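Side-chain contact in type III effector NopAA (Sinorhizobium fredii USDA 257, PDB 6SDU), which hydrolyses xyloglucan, a plant cell-wall polysaccharide, as a glycoside hydrolase family 12 effector secreted by a rhizobial symbiont: residues V135-Y140 against S177-S182. Sequence-based numbering, arbitrary orientation.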
loop_
_atom_site.group_PDB
_atom_site.type_symbol
_atom_site.label_atom_id
_atom_site.label_comp_id
_atom_site.label_asym_id
_atom_site.label_seq_id
_atom_site.Cartn_x
_atom_site.Cartn_y
_atom_site.Cartn_z
ATOM N N VAL A 135 4.794 -12.543 -5.092
ATOM C CA VAL A 135 4.834 -11.615 -3.956
ATOM C C VAL A 135 3.983 -12.225 -2.862
ATOM O O VAL A 135 3.018 -12.940 -3.159
ATOM C CB VAL A 135 4.340 -10.184 -4.266
ATOM C CG1 VAL A 135 5.382 -9.399 -5.031
ATOM C CG2 VAL A 135 2.989 -10.217 -4.987
ATOM N N LYS A 136 4.375 -12.009 -1.608
ATOM C CA LYS A 136 3.649 -12.546 -0.459
ATOM C C LYS A 136 3.553 -11.500 0.639
ATOM O O LYS A 136 4.441 -10.648 0.776
ATOM C CB LYS A 136 4.322 -13.818 0.096
ATOM C CG LYS A 136 4.422 -14.968 -0.900
ATOM C CD LYS A 136 5.342 -16.064 -0.391
ATOM C CE LYS A 136 5.516 -17.203 -1.430
ATOM N NZ LYS A 136 6.427 -16.886 -2.575
ATOM N N PRO A 137 2.485 -11.510 1.425
ATOM C CA PRO A 137 2.401 -10.548 2.522
ATOM C C PRO A 137 3.377 -10.895 3.632
ATOM O O PRO A 137 3.755 -12.053 3.831
ATOM C CB PRO A 137 0.949 -10.670 3.002
ATOM C CG PRO A 137 0.522 -12.068 2.585
ATOM C CD PRO A 137 1.278 -12.358 1.315
ATOM N N ILE A 138 3.732 -9.859 4.400
ATOM C CA ILE A 138 4.554 -10.048 5.592
ATOM C C ILE A 138 3.811 -10.973 6.537
ATOM O O ILE A 138 2.600 -10.819 6.750
ATOM C CB ILE A 138 4.827 -8.697 6.265
ATOM C CG1 ILE A 138 5.870 -7.891 5.492
ATOM C CG2 ILE A 138 5.249 -8.891 7.718
ATOM C CD1 ILE A 138 5.847 -6.434 5.886
ATOM N N SER A 139 4.508 -11.996 7.033
ATOM C CA SER A 139 3.865 -13.030 7.824
ATOM C C SER A 139 4.886 -13.707 8.730
ATOM O O SER A 139 6.036 -13.926 8.332
ATOM C CB SER A 139 3.167 -14.065 6.917
ATOM O OG SER A 139 2.519 -15.062 7.692
ATOM N N TYR A 140 4.423 -14.092 9.936
ATOM C CA TYR A 140 5.240 -14.897 10.843
ATOM C C TYR A 140 5.406 -16.313 10.329
ATOM O O TYR A 140 6.475 -16.914 10.494
ATOM C CB TYR A 140 4.592 -14.991 12.229
ATOM C CG TYR A 140 4.683 -13.752 13.075
ATOM C CD1 TYR A 140 5.912 -13.195 13.385
ATOM C CD2 TYR A 140 3.544 -13.181 13.605
ATOM C CE1 TYR A 140 5.998 -12.053 14.158
ATOM C CE2 TYR A 140 3.615 -12.048 14.407
ATOM C CZ TYR A 140 4.844 -11.489 14.678
ATOM O OH TYR A 140 4.921 -10.345 15.451
ATOM N N SER A 177 -1.812 -7.112 7.198
ATOM C CA SER A 177 -2.041 -6.953 5.762
ATOM C C SER A 177 -3.362 -7.589 5.344
ATOM O O SER A 177 -3.627 -8.749 5.672
ATOM C CB SER A 177 -0.913 -7.587 4.954
ATOM O OG SER A 177 0.338 -7.093 5.364
ATOM N N LEU A 178 -4.171 -6.846 4.601
ATOM C CA LEU A 178 -5.416 -7.363 4.048
ATOM C C LEU A 178 -5.262 -7.451 2.532
ATOM O O LEU A 178 -4.979 -6.441 1.880
ATOM C CB LEU A 178 -6.603 -6.475 4.424
ATOM C CG LEU A 178 -7.109 -6.666 5.859
ATOM C CD1 LEU A 178 -6.136 -6.118 6.869
ATOM C CD2 LEU A 178 -8.492 -6.008 6.029
ATOM N N LEU A 179 -5.446 -8.647 1.980
ATOM C CA LEU A 179 -5.361 -8.881 0.541
ATOM C C LEU A 179 -6.786 -9.064 0.039
ATOM O O LEU A 179 -7.502 -9.934 0.534
ATOM C CB LEU A 179 -4.517 -10.124 0.219
ATOM C CG LEU A 179 -3.006 -9.953 0.071
ATOM C CD1 LEU A 179 -2.378 -9.357 1.311
ATOM C CD2 LEU A 179 -2.349 -11.312 -0.276
ATOM N N ARG A 180 -7.206 -8.234 -0.915
ATOM C CA ARG A 180 -8.561 -8.361 -1.436
ATOM C C ARG A 180 -8.733 -9.716 -2.108
ATOM O O ARG A 180 -7.931 -10.102 -2.968
ATOM C CB ARG A 180 -8.861 -7.244 -2.432
ATOM C CG ARG A 180 -9.846 -6.233 -1.900
ATOM C CD ARG A 180 -10.292 -5.292 -2.968
ATOM N NE ARG A 180 -11.299 -5.929 -3.793
ATOM C CZ ARG A 180 -12.451 -5.371 -4.113
ATOM N NH1 ARG A 180 -12.748 -4.160 -3.678
ATOM N NH2 ARG A 180 -13.297 -6.029 -4.875
ATOM N N THR A 181 -9.796 -10.437 -1.721
ATOM C CA THR A 181 -10.051 -11.751 -2.306
ATOM C C THR A 181 -10.388 -11.639 -3.780
ATOM O O THR A 181 -10.205 -12.607 -4.524
ATOM C CB THR A 181 -11.162 -12.484 -1.551
ATOM O OG1 THR A 181 -12.378 -11.714 -1.591
ATOM C CG2 THR A 181 -10.728 -12.722 -0.106
ATOM N N SER A 182 -10.976 -10.514 -4.196
ATOM C CA SER A 182 -11.167 -10.185 -5.602
ATOM C C SER A 182 -10.366 -8.921 -5.918
ATOM O O SER A 182 -10.618 -7.860 -5.339
ATOM C CB SER A 182 -12.654 -10.006 -5.931
ATOM O OG SER A 182 -12.844 -9.970 -7.329
HETATM O O HOH W 1 2.599 -7.065 3.709
HETATM O O HOH W 2 1.067 -8.715 7.269
#
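Pro137 sets its ring against the forked end of Leu179, and the two side chains cross at about a right angle. Both leucine methyls take part: CD1 of Leu179 lies 4.0 Å from CB of Pro137, while CD2 of Leu179 meets the other end of the ring, 4.1 Å from CD of Pro137. CG of Pro137 touches both methyls, so the CB-CG-CD edge of the proline spans the fork. With CG of Leu179 anti to the carbonyl carbon (chi1 -87°), the branch is carried toward the loop. Beside it, CB of Ser177 reaches the same CB of Pro137 at 4.1 Å, so this one methylene touches both strand residues.

The polar half of the contact runs through water. OG of Ser177, also anti to its carbonyl carbon (chi1 -54°), stays 4.5 Å from N of Ile138, and two waters bridge the loop and the strand. One accepts from the backbone N of Ile138 at 3.1 Å and is hydrogen-bonded to OG of Ser177 at 2.8 Å. The second donates to O of Ile138 at 2.7 Å and lies 2.6 Å from the same hydroxyl; other acceptors compete for its protons, so the donation may be shared. Both backbone polar groups of Ile138 are thus tied to a single serine.

The contact joins the loop after strand 117-125 to strand 174-180 of the larger sheet in the family 12 beta-sandwich. Phe165 also touches Pro137, and Trp122 and Tyr125 pack on Leu179. Lys136, Pro137 and Ile138 touch the bound beta-D-glucopyranose, so this loop forms part of the sugar pocket. The chemistry is divided: an apolar proline-leucine crossing packs the loop against the strand, while two bridging waters link the backbone of Ile138, a sugar-pocket residue, to the Ser177 hydroxyl.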